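Local coordinates for protein Aac(6')-ib (Escherichia coli, PDB 2BUE) that probably transfers the acetyl group of acetyl-CoA to the 6'-amino group of aminoglycosides such as kanamycin B, conferring resistance to these antibiotics, at residues R29-H34 against V78-A83; A37-W42 against I90-S95; E41-S46 against D118-N123. The protein carries 2 engineered substitutions. All coordinates share one frame; numbering follows the deposited sequence. Where two conformers were deposited one is given.

Contact 1: R29-H34 against V78-A83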
loop_
_atom_site.group_PDB
_atom_site.type_symbol
_atom_site.label_atom_id
_atom_site.label_comp_id
_atom_site.label_asym_id
_atom_site.label_seq_id
_atom_site.Cartn_x
_atom_site.Cartn_y
_atom_site.Cartn_z
ATOM N N ARG A 29 10.101 -6.947 -3.559
ATOM C CA ARG A 29 11.342 -6.369 -4.042
ATOM C C ARG A 29 11.085 -4.927 -4.397
ATOM O O ARG A 29 9.942 -4.566 -4.695
ATOM C CB ARG A 29 11.833 -7.128 -5.288
ATOM C CG ARG A 29 10.907 -7.046 -6.507
ATOM C CD ARG A 29 11.565 -7.719 -7.723
ATOM N NE ARG A 29 10.719 -7.732 -8.915
ATOM C CZ ARG A 29 10.540 -6.688 -9.728
ATOM N NH1 ARG A 29 11.127 -5.500 -9.474
ATOM N NH2 ARG A 29 9.763 -6.846 -10.797
ATOM N N LEU A 30 12.130 -4.102 -4.388
ATOM C CA LEU A 30 11.988 -2.725 -4.877
ATOM C C LEU A 30 11.544 -2.752 -6.326
ATOM O O LEU A 30 12.020 -3.574 -7.119
ATOM C CB LEU A 30 13.287 -1.913 -4.774
ATOM C CG LEU A 30 13.801 -1.476 -3.410
ATOM C CD1 LEU A 30 15.172 -0.787 -3.584
ATOM C CD2 LEU A 30 12.816 -0.523 -2.668
ATOM N N MET A 31 10.625 -1.857 -6.671
ATOM C CA MET A 31 10.301 -1.631 -8.074
ATOM C C MET A 31 11.425 -0.817 -8.723
ATOM O O MET A 31 12.033 0.040 -8.077
ATOM C CB MET A 31 8.988 -0.844 -8.164
ATOM C CG MET A 31 8.400 -0.868 -9.577
ATOM S SD MET A 31 6.881 0.056 -9.755
ATOM C CE MET A 31 7.447 1.732 -9.773
ATOM N N THR A 32 11.680 -1.096 -9.993
ATOM C CA THR A 32 12.653 -0.341 -10.777
ATOM C C THR A 32 11.975 0.312 -11.973
ATOM O O THR A 32 10.831 -0.036 -12.326
ATOM C CB THR A 32 13.797 -1.260 -11.285
ATOM O OG1 THR A 32 13.326 -2.039 -12.388
ATOM C CG2 THR A 32 14.314 -2.209 -10.161
ATOM N N GLU A 33 12.694 1.228 -12.626
ATOM C CA GLU A 33 12.213 1.805 -13.899
ATOM C C GLU A 33 11.818 0.750 -14.957
ATOM O O GLU A 33 10.960 1.013 -15.806
ATOM C CB GLU A 33 13.231 2.794 -14.495
ATOM C CG GLU A 33 14.530 2.137 -14.905
ATOM C CD GLU A 33 15.567 3.123 -15.419
ATOM O OE1 GLU A 33 15.183 4.208 -15.924
ATOM O OE2 GLU A 33 16.771 2.795 -15.310
ATOM N N HIS A 34 12.434 -0.433 -14.909
ATOM C CA HIS A 34 12.104 -1.535 -15.829
ATOM C C HIS A 34 10.727 -2.158 -15.631
ATOM O O HIS A 34 10.255 -2.896 -16.492
ATOM C CB HIS A 34 13.187 -2.610 -15.773
ATOM C CG HIS A 34 14.552 -2.050 -15.986
ATOM N ND1 HIS A 34 14.974 -1.591 -17.215
ATOM C CD2 HIS A 34 15.557 -1.791 -15.118
ATOM C CE1 HIS A 34 16.201 -1.111 -17.104
ATOM N NE2 HIS A 34 16.576 -1.217 -15.842
ATOM N N VAL A 78 7.826 8.277 -0.947
ATOM C CA VAL A 78 7.149 7.052 -1.320
ATOM C C VAL A 78 8.146 6.054 -1.888
ATOM O O VAL A 78 8.982 6.390 -2.767
ATOM C CB VAL A 78 6.003 7.324 -2.369
ATOM C CG1 VAL A 78 5.378 6.003 -2.869
ATOM C CG2 VAL A 78 4.918 8.254 -1.777
ATOM N N THR A 79 8.045 4.824 -1.399
ATOM C CA THR A 79 8.881 3.718 -1.873
ATOM C C THR A 79 8.024 2.647 -2.535
ATOM O O THR A 79 7.131 2.080 -1.887
ATOM C CB THR A 79 9.673 3.086 -0.698
ATOM O OG1 THR A 79 10.469 4.092 -0.061
ATOM C CG2 THR A 79 10.555 1.935 -1.174
ATOM N N PRO A 80 8.277 2.378 -3.832
ATOM C CA PRO A 80 7.508 1.374 -4.580
ATOM C C PRO A 80 8.101 -0.024 -4.534
ATOM O O PRO A 80 9.341 -0.192 -4.628
ATOM C CB PRO A 80 7.538 1.915 -6.022
ATOM C CG PRO A 80 8.923 2.570 -6.141
ATOM C CD PRO A 80 9.261 3.073 -4.701
ATOM N N TYR A 81 7.216 -1.020 -4.423
ATOM C CA TYR A 81 7.595 -2.436 -4.418
ATOM C C TYR A 81 6.808 -3.234 -5.460
ATOM O O TYR A 81 5.670 -2.872 -5.794
ATOM C CB TYR A 81 7.292 -3.088 -3.056
ATOM C CG TYR A 81 7.789 -2.307 -1.879
ATOM C CD1 TYR A 81 9.114 -2.415 -1.452
ATOM C CD2 TYR A 81 6.932 -1.446 -1.196
ATOM C CE1 TYR A 81 9.577 -1.660 -0.358
ATOM C CE2 TYR A 81 7.361 -0.686 -0.098
ATOM C CZ TYR A 81 8.695 -0.792 0.303
ATOM O OH TYR A 81 9.114 -0.069 1.395
ATOM N N ILE A 82 7.413 -4.323 -5.930
ATOM C CA ILE A 82 6.702 -5.344 -6.679
ATOM C C ILE A 82 6.570 -6.572 -5.780
ATOM O O ILE A 82 7.560 -7.031 -5.190
ATOM C CB ILE A 82 7.390 -5.703 -8.034
ATOM C CG1 ILE A 82 7.467 -4.456 -8.930
ATOM C CG2 ILE A 82 6.614 -6.877 -8.699
ATOM C CD1 ILE A 82 6.102 -3.883 -9.372
ATOM N N ALA A 83 5.339 -7.061 -5.662
ATOM C CA ALA A 83 5.046 -8.292 -4.932
ATOM C C ALA A 83 5.286 -9.483 -5.840
ATOM O O ALA A 83 4.807 -9.511 -6.995
ATOM C CB ALA A 83 3.612 -8.283 -4.437
HETATM O O HOH W 1 11.898 1.424 -5.343
#
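R29 and I82 form an antiparallel hydrogen-bonded pair, with R29 N to I82 O at 3.0 Å and I82 N to R29 O at 2.8 Å, and L30 and Y81 follow as a non-hydrogen-bonded pair. Just past the end of strand 26-30, M31 N still donates to P80 O at 2.9 Å; the N-H aims straight (175°), although the donor stands above the carbonyl plane. P80 O accepts a second hydrogen bond, from a water that also donates to M31 O.

The R29 chain is extended from CG to NE and runs beside I82, laying one guanidinium face over I82 CB, with CZ 3.7 Å from that carbon. A salt bridge from NH1 to D35 and a weak bond from NH1 to L30 O hold its polar end. M31 fills the next position with CG 3.8 Å from I82 CG1, and a bend at the last torsion (chi3 76°) sets CE against P80 CB, also 3.8 Å away. L30 leans back with CD2 on T79 CG2, at 3.7 Å, while the edge of the Y81 ring meets R29 O in its plane.

R29 thus combines apolar contact over its flat face with polar bonds from its nitrogens, and the edge strand of the GNAT sheet is joined to its neighbour by backbone bonds and side-chain packing together.

Contact 2: A37-W42 against I90-S95. With RIO (ribostamycin), chain C.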
loop_
_atom_site.group_PDB
_atom_site.type_symbol
_atom_site.label_atom_id
_atom_site.label_comp_id
_atom_site.label_asym_id
_atom_site.label_seq_id
_atom_site.Cartn_x
_atom_site.Cartn_y
_atom_site.Cartn_z
ATOM N N ALA A 37 6.461 -0.213 -17.512
ATOM C CA ALA A 37 5.539 -0.666 -18.585
ATOM C C ALA A 37 4.502 -1.652 -18.051
ATOM O O ALA A 37 3.282 -1.537 -18.358
ATOM C CB ALA A 37 6.332 -1.301 -19.747
ATOM N N MET A 38 4.990 -2.601 -17.244
ATOM C CA MET A 38 4.135 -3.591 -16.575
ATOM C C MET A 38 3.134 -2.918 -15.630
ATOM O O MET A 38 1.933 -3.219 -15.659
ATOM C CB MET A 38 4.996 -4.605 -15.818
ATOM C CG MET A 38 4.182 -5.635 -15.038
ATOM S SD MET A 38 5.260 -6.783 -14.156
ATOM C CE MET A 38 5.989 -5.758 -12.891
ATOM N N LEU A 39 3.609 -1.988 -14.812
ATOM C CA LEU A 39 2.713 -1.241 -13.910
ATOM C C LEU A 39 1.618 -0.476 -14.694
ATOM O O LEU A 39 0.441 -0.484 -14.311
ATOM C CB LEU A 39 3.534 -0.316 -13.002
ATOM C CG LEU A 39 2.708 0.489 -12.003
ATOM C CD1 LEU A 39 1.998 -0.472 -11.020
ATOM C CD2 LEU A 39 3.633 1.502 -11.304
ATOM N N TYR A 40 2.008 0.139 -15.808
ATOM C CA TYR A 40 1.052 0.816 -16.696
ATOM C C TYR A 40 -0.054 -0.152 -17.145
ATOM O O TYR A 40 -1.254 0.152 -17.032
ATOM C CB TYR A 40 1.806 1.430 -17.889
ATOM C CG TYR A 40 0.920 1.722 -19.080
ATOM C CD1 TYR A 40 -0.047 2.738 -19.037
ATOM C CD2 TYR A 40 1.032 0.959 -20.240
ATOM C CE1 TYR A 40 -0.869 2.983 -20.153
ATOM C CE2 TYR A 40 0.233 1.209 -21.358
ATOM C CZ TYR A 40 -0.707 2.214 -21.310
ATOM O OH TYR A 40 -1.509 2.463 -22.394
ATOM N N GLU A 41 0.345 -1.326 -17.635
ATOM C CA GLU A 41 -0.630 -2.341 -18.006
ATOM C C GLU A 41 -1.580 -2.641 -16.825
ATOM O O GLU A 41 -2.810 -2.593 -16.987
ATOM C CB GLU A 41 0.045 -3.613 -18.520
ATOM C CG GLU A 41 -0.989 -4.665 -18.852
ATOM C CD GLU A 41 -0.420 -5.932 -19.475
ATOM O OE1 GLU A 41 0.811 -6.041 -19.653
ATOM O OE2 GLU A 41 -1.261 -6.819 -19.779
ATOM N N TRP A 42 -1.000 -2.928 -15.652
ATOM C CA TRP A 42 -1.791 -3.206 -14.439
ATOM C C TRP A 42 -2.787 -2.103 -14.085
ATOM O O TRP A 42 -3.960 -2.390 -13.780
ATOM C CB TRP A 42 -0.864 -3.440 -13.244
ATOM C CG TRP A 42 -0.053 -4.696 -13.327
ATOM C CD1 TRP A 42 -0.140 -5.692 -14.268
ATOM C CD2 TRP A 42 0.951 -5.097 -12.396
ATOM N NE1 TRP A 42 0.771 -6.696 -13.975
ATOM C CE2 TRP A 42 1.450 -6.351 -12.827
ATOM C CE3 TRP A 42 1.483 -4.508 -11.230
ATOM C CZ2 TRP A 42 2.458 -7.046 -12.123
ATOM C CZ3 TRP A 42 2.489 -5.194 -10.525
ATOM C CH2 TRP A 42 2.955 -6.461 -10.974
ATOM N N ILE A 90 3.141 -10.320 -9.005
ATOM C CA ILE A 90 1.696 -10.438 -8.821
ATOM C C ILE A 90 0.996 -9.183 -8.273
ATOM O O ILE A 90 -0.226 -9.154 -8.113
ATOM C CB ILE A 90 1.327 -11.677 -7.946
ATOM C CG1 ILE A 90 1.951 -11.563 -6.545
ATOM C CG2 ILE A 90 1.758 -12.950 -8.652
ATOM C CD1 ILE A 90 1.090 -12.049 -5.391
ATOM N N GLY A 91 1.754 -8.135 -8.001
ATOM C CA GLY A 91 1.109 -6.920 -7.532
ATOM C C GLY A 91 2.090 -5.795 -7.310
ATOM O O GLY A 91 3.316 -5.972 -7.461
ATOM N N TYR A 92 1.529 -4.651 -6.944
ATOM C CA TYR A 92 2.297 -3.446 -6.690
ATOM C C TYR A 92 1.981 -3.006 -5.266
ATOM O O TYR A 92 0.835 -3.085 -4.839
ATOM C CB TYR A 92 1.894 -2.330 -7.669
ATOM C CG TYR A 92 2.431 -0.969 -7.277
ATOM C CD1 TYR A 92 3.710 -0.560 -7.675
ATOM C CD2 TYR A 92 1.653 -0.079 -6.508
ATOM C CE1 TYR A 92 4.207 0.708 -7.303
ATOM C CE2 TYR A 92 2.147 1.195 -6.115
ATOM C CZ TYR A 92 3.437 1.564 -6.530
ATOM O OH TYR A 92 3.947 2.794 -6.189
ATOM N N ALA A 93 2.984 -2.521 -4.543
ATOM C CA ALA A 93 2.724 -1.912 -3.245
ATOM C C ALA A 93 3.619 -0.694 -3.076
ATOM O O ALA A 93 4.605 -0.514 -3.817
ATOM C CB ALA A 93 2.939 -2.931 -2.102
ATOM N N GLN A 94 3.262 0.149 -2.126
ATOM C CA GLN A 94 4.121 1.287 -1.797
ATOM C C GLN A 94 4.004 1.564 -0.318
ATOM O O GLN A 94 2.948 1.290 0.289
ATOM C CB GLN A 94 3.757 2.524 -2.622
ATOM C CG GLN A 94 2.287 2.948 -2.469
ATOM C CD GLN A 94 1.938 4.174 -3.293
ATOM O OE1 GLN A 94 2.428 4.359 -4.423
ATOM N NE2 GLN A 94 1.046 4.997 -2.755
ATOM N N SER A 95 5.102 2.042 0.270
ATOM C CA SER A 95 5.070 2.562 1.625
ATOM C C SER A 95 5.472 4.041 1.587
ATOM O O SER A 95 6.212 4.477 0.689
ATOM C CB SER A 95 6.004 1.781 2.558
ATOM O OG SER A 95 7.354 1.854 2.119
HETATM O O1 RIO C . -0.053 6.126 -6.133
HETATM C C1 RIO C . 1.198 6.826 -6.209
HETATM C C2 RIO C . 0.911 8.333 -6.194
HETATM O O2 RIO C . -0.290 8.642 -5.457
HETATM C C3 RIO C . 0.047 8.932 -4.091
HETATM O O3 RIO C . -0.348 7.845 -3.228
HETATM C C4 RIO C . -1.220 8.263 -2.105
HETATM C C5 RIO C . -0.394 8.737 -0.875
HETATM O O4 RIO C . 0.376 9.880 -1.206
HETATM C C6 RIO C . -1.243 9.031 0.374
HETATM N N1 RIO C . -0.332 9.297 1.525
HETATM C C7 RIO C . -2.145 7.812 0.710
HETATM C C8 RIO C . -3.027 7.448 -0.502
HETATM N N2 RIO C . -3.931 6.329 -0.111
HETATM C C9 RIO C . -2.143 7.064 -1.739
HETATM O O5 RIO C . -3.084 6.887 -2.837
HETATM C C10 RIO C . -2.772 5.782 -3.687
HETATM O O6 RIO C . -3.311 4.585 -3.181
HETATM C C11 RIO C . -4.778 4.475 -3.207
HETATM C C12 RIO C . -5.105 3.028 -2.764
HETATM N N3 RIO C . -4.975 2.895 -1.305
HETATM C C13 RIO C . -5.340 4.757 -4.634
HETATM O O7 RIO C . -6.784 4.797 -4.542
HETATM C C14 RIO C . -4.794 6.106 -5.162
HETATM O O8 RIO C . -5.309 6.436 -6.484
HETATM C C15 RIO C . -3.257 6.122 -5.129
HETATM N N4 RIO C . -2.705 7.406 -5.562
HETATM C C16 RIO C . 1.572 9.212 -4.083
HETATM O O9 RIO C . 1.738 10.554 -3.654
HETATM C C17 RIO C . 1.982 9.197 -5.567
HETATM O O10 RIO C . 1.819 10.548 -6.083
#
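L39 and W42 bring helix 36-43 over Y92 and G91 of strand 88-97, the axes of the two short segments 9.8 Å apart at closest approach and crossing at -99°, so the helix runs almost at a right angle to the strand. This is a helix packed on the mixed sheet of a GNAT acetyltransferase, and it lands beside a classic beta bulge: I90 and G91 both face A83 of strand 78-85.

No hydrogen bond joins the two segments. W42 reaches the bulge with the far end of its six-membered ring, CZ3 lying 3.3 Å from G91 O in an oblique approach, and CH2 sits near the G91 backbone as well. On the helix itself M38 CG covers one face of the indole, 3.5 Å above its plane and offset toward the rim. One residue further along the strand, Y92 CB touches the same CZ3 more loosely. The Y92 ring is met obliquely by L39, whose CD1 comes 3.8 Å from Y92 CD1. L39 also meets M31, V64 and Y68, and leucine, tyrosine and indole pack in one buried layer.

The tyrosine then links this layer to the antibiotic site. Y92 OH donates to Q94 OE1 at 2.8 Å, in the carbonyl plane and on a lone pair. With the oxygen thus taken, the amide is turned so that its nitrogen can serve D118 OD2 and the bound ribostamycin, where Q94 NE2 donates to O3 at 3.2 Å with an N-H...O angle of 148°.

Contact 3: E41-S46 against D118-N123. With RIO (ribostamycin), chain C.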
loop_
_atom_site.group_PDB
_atom_site.type_symbol
_atom_site.label_atom_id
_atom_site.label_comp_id
_atom_site.label_asym_id
_atom_site.label_seq_id
_atom_site.Cartn_x
_atom_site.Cartn_y
_atom_site.Cartn_z
ATOM N N GLU A 41 0.345 -1.326 -17.635
ATOM C CA GLU A 41 -0.630 -2.341 -18.006
ATOM C C GLU A 41 -1.580 -2.641 -16.825
ATOM O O GLU A 41 -2.810 -2.593 -16.987
ATOM C CB GLU A 41 0.045 -3.613 -18.520
ATOM C CG GLU A 41 -0.989 -4.665 -18.852
ATOM C CD GLU A 41 -0.420 -5.932 -19.475
ATOM O OE1 GLU A 41 0.811 -6.041 -19.653
ATOM O OE2 GLU A 41 -1.261 -6.819 -19.779
ATOM N N TRP A 42 -1.000 -2.928 -15.652
ATOM C CA TRP A 42 -1.791 -3.206 -14.439
ATOM C C TRP A 42 -2.787 -2.103 -14.085
ATOM O O TRP A 42 -3.960 -2.390 -13.780
ATOM C CB TRP A 42 -0.864 -3.440 -13.244
ATOM C CG TRP A 42 -0.053 -4.696 -13.327
ATOM C CD1 TRP A 42 -0.140 -5.692 -14.268
ATOM C CD2 TRP A 42 0.951 -5.097 -12.396
ATOM N NE1 TRP A 42 0.771 -6.696 -13.975
ATOM C CE2 TRP A 42 1.450 -6.351 -12.827
ATOM C CE3 TRP A 42 1.483 -4.508 -11.230
ATOM C CZ2 TRP A 42 2.458 -7.046 -12.123
ATOM C CZ3 TRP A 42 2.489 -5.194 -10.525
ATOM C CH2 TRP A 42 2.955 -6.461 -10.974
ATOM N N LEU A 43 -2.327 -0.852 -14.097
ATOM C CA LEU A 43 -3.146 0.276 -13.665
ATOM C C LEU A 43 -4.342 0.547 -14.592
ATOM O O LEU A 43 -5.235 1.325 -14.261
ATOM C CB LEU A 43 -2.298 1.548 -13.461
ATOM C CG LEU A 43 -1.307 1.469 -12.290
ATOM C CD1 LEU A 43 -0.454 2.721 -12.321
ATOM C CD2 LEU A 43 -2.057 1.352 -10.940
ATOM N N ASN A 44 -4.333 -0.104 -15.751
ATOM C CA ASN A 44 -5.444 -0.018 -16.691
ATOM C C ASN A 44 -6.332 -1.265 -16.752
ATOM O O ASN A 44 -7.225 -1.372 -17.625
ATOM C CB ASN A 44 -4.902 0.373 -18.075
ATOM C CG ASN A 44 -4.530 1.851 -18.139
ATOM O OD1 ASN A 44 -5.400 2.715 -18.305
ATOM N ND2 ASN A 44 -3.244 2.148 -18.006
ATOM N N ARG A 45 -6.096 -2.206 -15.851
ATOM C CA ARG A 45 -6.995 -3.356 -15.724
ATOM C C ARG A 45 -8.239 -2.941 -14.948
ATOM O O ARG A 45 -8.141 -2.210 -13.957
ATOM C CB ARG A 45 -6.286 -4.543 -15.096
ATOM C CG ARG A 45 -5.121 -5.033 -15.960
ATOM C CD ARG A 45 -4.469 -6.253 -15.388
ATOM N NE ARG A 45 -3.499 -6.780 -16.350
ATOM C CZ ARG A 45 -2.597 -7.709 -16.071
ATOM N NH1 ARG A 45 -2.522 -8.240 -14.851
ATOM N NH2 ARG A 45 -1.764 -8.105 -17.018
ATOM N N SER A 46 -9.414 -3.379 -15.406
ATOM C CA SER A 46 -10.674 -2.904 -14.827
ATOM C C SER A 46 -10.785 -3.102 -13.305
ATOM O O SER A 46 -11.296 -2.221 -12.608
ATOM C CB SER A 46 -11.871 -3.531 -15.545
ATOM O OG SER A 46 -11.838 -4.940 -15.446
ATOM N N ASP A 118 -0.093 1.276 0.557
ATOM C CA ASP A 118 -1.164 1.097 -0.456
ATOM C C ASP A 118 -0.716 -0.078 -1.301
ATOM O O ASP A 118 0.485 -0.309 -1.459
ATOM C CB ASP A 118 -1.283 2.327 -1.353
ATOM C CG ASP A 118 -1.528 3.607 -0.575
ATOM O OD1 ASP A 118 -2.663 3.815 -0.110
ATOM O OD2 ASP A 118 -0.572 4.390 -0.449
ATOM N N GLN A 119 -1.658 -0.853 -1.827
ATOM C CA GLN A 119 -1.261 -1.993 -2.646
ATOM C C GLN A 119 -2.397 -2.501 -3.523
ATOM O O GLN A 119 -3.570 -2.149 -3.330
ATOM C CB GLN A 119 -0.685 -3.142 -1.785
ATOM C CG GLN A 119 -1.697 -3.982 -1.061
ATOM C CD GLN A 119 -2.427 -3.242 0.003
ATOM O OE1 GLN A 119 -1.828 -2.505 0.801
ATOM N NE2 GLN A 119 -3.745 -3.457 0.061
ATOM N N LEU A 120 -2.000 -3.270 -4.522
ATOM C CA LEU A 120 -2.951 -3.852 -5.467
ATOM C C LEU A 120 -2.409 -5.203 -5.947
ATOM O O LEU A 120 -1.192 -5.407 -6.042
ATOM C CB LEU A 120 -3.186 -2.905 -6.653
ATOM C CG LEU A 120 -1.966 -2.605 -7.548
ATOM C CD1 LEU A 120 -1.869 -3.619 -8.701
ATOM C CD2 LEU A 120 -2.010 -1.174 -8.084
ATOM N N LEU A 121 -3.338 -6.105 -6.250
ATOM C CA LEU A 121 -3.019 -7.369 -6.906
ATOM C C LEU A 121 -3.269 -7.240 -8.414
ATOM O O LEU A 121 -4.340 -6.805 -8.857
ATOM C CB LEU A 121 -3.891 -8.504 -6.339
ATOM C CG LEU A 121 -3.593 -8.944 -4.899
ATOM C CD1 LEU A 121 -4.559 -10.091 -4.493
ATOM C CD2 LEU A 121 -2.116 -9.351 -4.772
ATOM N N ALA A 122 -2.284 -7.664 -9.187
ATOM C CA ALA A 122 -2.280 -7.492 -10.637
ATOM C C ALA A 122 -3.380 -8.262 -11.390
ATOM O O ALA A 122 -3.880 -7.774 -12.404
ATOM C CB ALA A 122 -0.910 -7.901 -11.185
ATOM N N ASN A 123 -3.732 -9.453 -10.895
ATOM C CA ASN A 123 -4.529 -10.423 -11.669
ATOM C C ASN A 123 -5.927 -10.640 -11.098
ATOM O O ASN A 123 -6.078 -11.071 -9.955
ATOM C CB ASN A 123 -3.781 -11.756 -11.756
ATOM C CG ASN A 123 -2.448 -11.635 -12.498
ATOM O OD1 ASN A 123 -2.381 -11.070 -13.590
ATOM N ND2 ASN A 123 -1.387 -12.127 -11.895
HETATM O O1 RIO C . -0.053 6.126 -6.133
HETATM C C1 RIO C . 1.198 6.826 -6.209
HETATM C C2 RIO C . 0.911 8.333 -6.194
HETATM O O2 RIO C . -0.290 8.642 -5.457
HETATM C C3 RIO C . 0.047 8.932 -4.091
HETATM O O3 RIO C . -0.348 7.845 -3.228
HETATM C C4 RIO C . -1.220 8.263 -2.105
HETATM C C5 RIO C . -0.394 8.737 -0.875
HETATM O O4 RIO C . 0.376 9.880 -1.206
HETATM C C6 RIO C . -1.243 9.031 0.374
HETATM N N1 RIO C . -0.332 9.297 1.525
HETATM C C7 RIO C . -2.145 7.812 0.710
HETATM C C8 RIO C . -3.027 7.448 -0.502
HETATM N N2 RIO C . -3.931 6.329 -0.111
HETATM C C9 RIO C . -2.143 7.064 -1.739
HETATM O O5 RIO C . -3.084 6.887 -2.837
HETATM C C10 RIO C . -2.772 5.782 -3.687
HETATM O O6 RIO C . -3.311 4.585 -3.181
HETATM C C11 RIO C . -4.778 4.475 -3.207
HETATM C C12 RIO C . -5.105 3.028 -2.764
HETATM N N3 RIO C . -4.975 2.895 -1.305
HETATM C C13 RIO C . -5.340 4.757 -4.634
HETATM O O7 RIO C . -6.784 4.797 -4.542
HETATM C C14 RIO C . -4.794 6.106 -5.162
HETATM O O8 RIO C . -5.309 6.436 -6.484
HETATM C C15 RIO C . -3.257 6.122 -5.129
HETATM N N4 RIO C . -2.705 7.406 -5.562
HETATM C C16 RIO C . 1.572 9.212 -4.083
HETATM O O9 RIO C . 1.738 10.554 -3.654
HETATM C C17 RIO C . 1.982 9.197 -5.567
HETATM O O10 RIO C . 1.819 10.548 -6.083
#
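R45 NH1 donates to two acceptors across the contact: A122 O at 2.8 Å (158°), and N123 OD1 more weakly, at 3.1 Å. A122 O lies in the guanidinium plane, but the nitrogen approaches that carbonyl from well above its own plane. The other nitrogen, R45 NH2, forms a salt bridge with E41 OE2 at 3.1 Å, again in the guanidinium plane and meeting the carboxylate from above. With its edge so used, the group turns one face to W42 CD1, so its rotation is fixed by bonds and packing alike. The amide of N123 has a further partner, ND2 donating to Q126.

A122 CB sits over the indole of W42, 3.4 Å from the centroid of the five-membered ring and 18° off its normal, a close CH-pi contact. Beside it L43 and L120 cross at about a right angle, their CD2 atoms 3.8 Å apart, and I48 and W52 pack around the pair.

Strand 114-121 also binds both ligands, ribostamycin and coenzyme A. D118 OD1 accepts from two amines of ribostamycin, N3 and N2, each at 2.8 Å; N3 is the amine on the exocyclic CH2 of the aminosugar, matching the 6' position acetylated in aminoglycosides. Q119 O and L121 N bond coenzyme A atoms N4P and O9P. Backbone bonds from this strand to the pantetheine arm are characteristic of the GNAT acetyl-CoA site; the acid beside them belongs to the aminoglycoside pocket of this enzyme.

All three contacts lie within the GNAT domain and reach one mixed sheet. Contacts 1 and 2 have centres 8 Å apart, contacts 2 and 3 are 6 Å apart, and contacts 1 and 3 are 14 Å apart. Their first segments run from edge strand 26-30 into helix 36-43, those of contacts 2 and 3 overlapping at E41 and W42. Their second segments lie on the neighbouring strands 78-85, 88-97 and 114-121, in that order. The N-terminal part of the chain therefore steps across the sheet, from its outer edge toward the strand that meets coenzyme A. Contacts 2 and 3 both touch ribostamycin, placing the substrate site at the inner end of this series.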